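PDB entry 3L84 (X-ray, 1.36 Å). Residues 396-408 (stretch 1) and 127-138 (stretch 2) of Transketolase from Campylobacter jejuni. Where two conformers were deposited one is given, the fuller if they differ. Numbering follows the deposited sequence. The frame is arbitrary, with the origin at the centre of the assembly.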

# COMPACT_ATOMS: atom_id res chain seq x y z
N ALA A 396 1.70 2.52 -10.85
CA ALA A 396 2.32 1.49 -11.68
C ALA A 396 2.15 1.81 -13.16
O ALA A 396 3.05 1.58 -13.98
CB ALA A 396 1.77 0.09 -11.32
N ILE A 397 1.01 2.35 -13.54
CA ILE A 397 0.78 2.78 -14.94
C ILE A 397 1.73 3.91 -15.30
O ILE A 397 2.36 3.90 -16.36
CB ILE A 397 -0.70 3.24 -15.13
CG1 ILE A 397 -1.60 2.02 -15.24
CG2 ILE A 397 -0.88 4.20 -16.33
CD1 ILE A 397 -3.09 2.24 -15.02
N ASN A 398 1.87 4.89 -14.40
CA ASN A 398 2.75 6.01 -14.68
C ASN A 398 4.22 5.61 -14.63
O ASN A 398 5.03 6.21 -15.35
CB ASN A 398 2.44 7.17 -13.74
CG ASN A 398 1.31 8.05 -14.24
OD1 ASN A 398 0.77 8.88 -13.42
ND2 ASN A 398 0.98 7.97 -15.47
N ASN A 399 4.59 4.56 -13.89
CA ASN A 399 5.95 4.02 -14.01
C ASN A 399 6.22 3.59 -15.44
O ASN A 399 7.31 3.81 -15.97
CB ASN A 399 6.15 2.84 -13.06
CG ASN A 399 6.29 3.21 -11.62
OD1 ASN A 399 6.51 4.36 -11.27
ND2 ASN A 399 6.18 2.20 -10.75
N ALA A 400 5.23 2.99 -16.09
CA ALA A 400 5.36 2.61 -17.48
C ALA A 400 5.35 3.81 -18.42
O ALA A 400 6.13 3.81 -19.38
CB ALA A 400 4.24 1.58 -17.85
N PHE A 401 4.51 4.80 -18.19
CA PHE A 401 4.59 6.04 -18.97
C PHE A 401 6.01 6.57 -18.93
O PHE A 401 6.53 7.06 -19.93
CB PHE A 401 3.62 7.13 -18.50
CG PHE A 401 2.24 7.09 -19.11
CD1 PHE A 401 1.25 6.26 -18.63
CD2 PHE A 401 1.95 7.92 -20.19
CE1 PHE A 401 -0.01 6.24 -19.21
CE2 PHE A 401 0.68 7.91 -20.77
CZ PHE A 401 -0.30 7.09 -20.27
N ALA A 402 6.63 6.58 -17.76
CA ALA A 402 7.99 7.10 -17.61
C ALA A 402 9.04 6.28 -18.36
O ALA A 402 10.09 6.82 -18.73
CB ALA A 402 8.33 7.20 -16.11
N ARG A 403 8.78 4.99 -18.56
CA ARG A 403 9.66 4.11 -19.30
C ARG A 403 9.36 4.09 -20.78
O ARG A 403 10.20 3.58 -21.54
CB ARG A 403 9.61 2.67 -18.74
CG ARG A 403 10.29 2.53 -17.39
CD ARG A 403 11.79 2.56 -17.52
NE ARG A 403 12.31 1.41 -18.26
CZ ARG A 403 13.48 1.32 -18.88
NH1 ARG A 403 14.31 2.36 -18.95
NH2 ARG A 403 13.81 0.17 -19.45
N TYR A 404 8.23 4.62 -21.23
CA TYR A 404 7.84 4.42 -22.63
C TYR A 404 8.82 5.03 -23.61
O TYR A 404 9.14 4.41 -24.63
CB TYR A 404 6.41 4.96 -22.86
CG TYR A 404 5.87 4.63 -24.22
CD1 TYR A 404 5.30 3.41 -24.47
CD2 TYR A 404 5.99 5.50 -25.28
CE1 TYR A 404 4.86 3.06 -25.69
CE2 TYR A 404 5.55 5.19 -26.52
CZ TYR A 404 4.97 3.94 -26.74
OH TYR A 404 4.54 3.61 -28.02
N GLY A 405 9.25 6.26 -23.37
CA GLY A 405 10.32 6.89 -24.12
C GLY A 405 10.13 8.38 -24.34
O GLY A 405 11.10 9.05 -24.68
N ILE A 406 8.91 8.89 -24.24
CA ILE A 406 8.60 10.27 -24.61
C ILE A 406 7.76 11.05 -23.56
O ILE A 406 7.41 12.23 -23.84
CB ILE A 406 7.87 10.32 -25.97
CG1 ILE A 406 6.59 9.48 -25.95
CG2 ILE A 406 8.83 9.93 -27.10
CD1 ILE A 406 5.63 9.76 -27.14
N PHE A 407 7.50 10.47 -22.40
CA PHE A 407 6.57 11.06 -21.43
C PHE A 407 7.22 11.39 -20.10
O PHE A 407 8.17 10.73 -19.66
CB PHE A 407 5.37 10.16 -21.18
CG PHE A 407 4.54 9.88 -22.40
CD1 PHE A 407 3.88 10.90 -23.04
CD2 PHE A 407 4.47 8.62 -22.93
CE1 PHE A 407 3.11 10.65 -24.17
CE2 PHE A 407 3.71 8.35 -24.06
CZ PHE A 407 3.05 9.41 -24.69
N LEU A 408 6.67 12.43 -19.48
CA LEU A 408 7.03 12.93 -18.15
C LEU A 408 5.74 12.92 -17.32
O LEU A 408 4.97 13.91 -17.39
CB LEU A 408 7.59 14.34 -18.27
CG LEU A 408 8.93 14.42 -18.99
CD1 LEU A 408 9.19 15.82 -19.50
CD2 LEU A 408 10.04 13.97 -18.09
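Stretch 2, residues 127-138: AMAAKKAQNLLG

Stretch 2 is helical from Ala127 to Leu137, continuing a helix that begins earlier in the chain, and Gly138 leaves it with positive phi. It lies across the helix of stretch 1, from Ile397 on, and the segment that follows. The two helices run in broadly the same direction, their axes crossing at -48° and approaching to 9.0 Å. The backbones come nearest at Phe401 and Ala129, whose CA atoms are 5.4 Å apart; farther along, the CA atoms of Ile406 and Ala133 are separated by 7.9 Å.

The shape rule is simple: stretch 1 supplies the large rings, and stretch 2 supplies small alanines that let them in. Ala129 is the centre of the fit, with more of its surface covered than any other residue in the contact. Three aromatic side chains gather around its methyl. Phe401 lays a face over it, with Ala129 CB 3.9 Å from the ring centroid and only 13° off the normal, a CH-pi contact; Ala129 N lies over the same ring's face, 3.6 Å from Phe401 CZ. Tyr404 brings CD1 to 3.7 Å from Ala129 CB, and Phe407 brings CE2 to 3.9 Å from the same methyl. Phe407 also presses on the backbone, its CE2 lying 3.4 Å from Ala129 O, an oxygen already accepting the helical hydrogen bond from Ala133 N.

One turn on, Ala133 offers a second small surface. Its CB meets Tyr404 CE2 at 3.6 Å and Ile406 CD1 at 3.9 Å, while Phe407 CZ comes within 3.7 Å of Ala133 N, which lies at the edge of that ring. Tyr404 also reaches the backbone of Ala130, its OH 3.5 Å from Ala130 CA; that hydroxyl is hydrogen-bonded elsewhere in the structure.

Larger side chains of the helix frame this alanine surface. Met128, a selenomethionine, places SE 4.2 Å from Ile397 CG2 and CB 3.8 Å from Phe401 CE1. Lys132 starts toward stretch 1, its CG 3.7 Å from Phe407 CE1, but its end leads away, so its aliphatic part does the packing. Leu136 CD1 stands 4.0 Å from that same Phe407 CE1, and Leu137 CD1 makes a looser contact with Ile406 CD1 at 4.4 Å.

Gly405 leaves helical phi/psi with positive phi; at its backbone angles a CB would be jammed against the carbonyl O of Tyr404, which by itself calls for glycine. Beyond it, Ile406 and Phe407 point back toward the helix. No hydrogen bond crosses between the stretches; the contact buries 485 Å², both sides summed, mostly through side chains packed against one another and against the helix backbone.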

# COMPACT_ATOMS: atom_id res chain seq x y z
N ALA A 127 0.44 0.19 -22.64
CA ALA A 127 -0.61 0.19 -23.65
C ALA A 127 -1.30 1.59 -23.69
O ALA A 127 -1.57 2.10 -24.78
CB ALA A 127 -1.59 -0.93 -23.39
N MSE A 128 -1.54 2.19 -22.52
CA MSE A 128 -2.09 3.56 -22.50
C MSE A 128 -1.10 4.55 -23.09
O MSE A 128 -1.46 5.46 -23.84
CB MSE A 128 -2.44 3.96 -21.09
CG MSE A 128 -3.63 3.20 -20.51
SE MSE A 128 -4.23 3.72 -18.77
CE MSE A 128 -4.95 5.47 -19.22
N ALA A 129 0.16 4.42 -22.68
CA ALA A 129 1.24 5.28 -23.19
C ALA A 129 1.34 5.17 -24.71
O ALA A 129 1.43 6.17 -25.40
CB ALA A 129 2.58 4.94 -22.54
N ALA A 130 1.22 3.96 -25.24
CA ALA A 130 1.27 3.75 -26.67
C ALA A 130 0.06 4.41 -27.35
O ALA A 130 0.21 5.00 -28.42
CB ALA A 130 1.28 2.26 -26.97
N LYS A 131 -1.13 4.29 -26.76
CA LYS A 131 -2.26 5.02 -27.32
C LYS A 131 -2.05 6.53 -27.34
O LYS A 131 -2.42 7.19 -28.34
CB LYS A 131 -3.55 4.68 -26.58
CG LYS A 131 -4.06 3.27 -26.85
CD LYS A 131 -4.41 2.97 -28.30
CE LYS A 131 -5.05 1.59 -28.46
NZ LYS A 131 -5.51 1.35 -29.85
N LYS A 132 -1.44 7.10 -26.29
CA LYS A 132 -1.16 8.51 -26.31
C LYS A 132 -0.07 8.85 -27.32
O LYS A 132 -0.16 9.87 -28.05
CB LYS A 132 -0.77 9.01 -24.92
CG LYS A 132 -0.54 10.53 -24.84
CD LYS A 132 -1.80 11.32 -25.26
CE LYS A 132 -1.58 12.82 -25.28
NZ LYS A 132 -2.78 13.56 -25.77
N ALA A 133 0.94 8.00 -27.44
CA ALA A 133 1.98 8.20 -28.44
C ALA A 133 1.37 8.18 -29.85
O ALA A 133 1.78 8.96 -30.72
CB ALA A 133 3.07 7.11 -28.30
N GLN A 134 0.40 7.30 -30.08
CA GLN A 134 -0.30 7.20 -31.37
C GLN A 134 -1.09 8.51 -31.62
O GLN A 134 -1.13 9.03 -32.74
CB GLN A 134 -1.26 5.99 -31.37
CG GLN A 134 -1.83 5.58 -32.71
CD GLN A 134 -2.89 4.51 -32.58
OE1 GLN A 134 -2.82 3.64 -31.71
NE2 GLN A 134 -3.87 4.55 -33.46
N ASN A 135 -1.72 9.03 -30.57
CA ASN A 135 -2.41 10.33 -30.68
C ASN A 135 -1.45 11.44 -31.10
O ASN A 135 -1.80 12.29 -31.92
CB ASN A 135 -3.07 10.69 -29.34
CG ASN A 135 -3.67 12.09 -29.35
OD1 ASN A 135 -4.71 12.30 -29.98
ND2 ASN A 135 -3.01 13.01 -28.70
N LEU A 136 -0.25 11.47 -30.52
CA LEU A 136 0.70 12.52 -30.81
C LEU A 136 1.43 12.35 -32.15
O LEU A 136 1.63 13.33 -32.87
CB LEU A 136 1.74 12.56 -29.69
CG LEU A 136 1.25 13.05 -28.33
CD1 LEU A 136 2.39 12.93 -27.33
CD2 LEU A 136 0.73 14.49 -28.40
N LEU A 137 1.83 11.12 -32.46
CA LEU A 137 2.72 10.84 -33.59
C LEU A 137 2.06 10.18 -34.80
O LEU A 137 2.66 10.12 -35.88
CB LEU A 137 3.87 9.92 -33.13
CG LEU A 137 4.71 10.50 -32.02
CD1 LEU A 137 5.70 9.47 -31.48
CD2 LEU A 137 5.43 11.79 -32.45
N GLY A 138 0.83 9.71 -34.64
CA GLY A 138 0.07 9.05 -35.69
C GLY A 138 0.16 7.55 -35.68
O GLY A 138 1.16 6.97 -35.26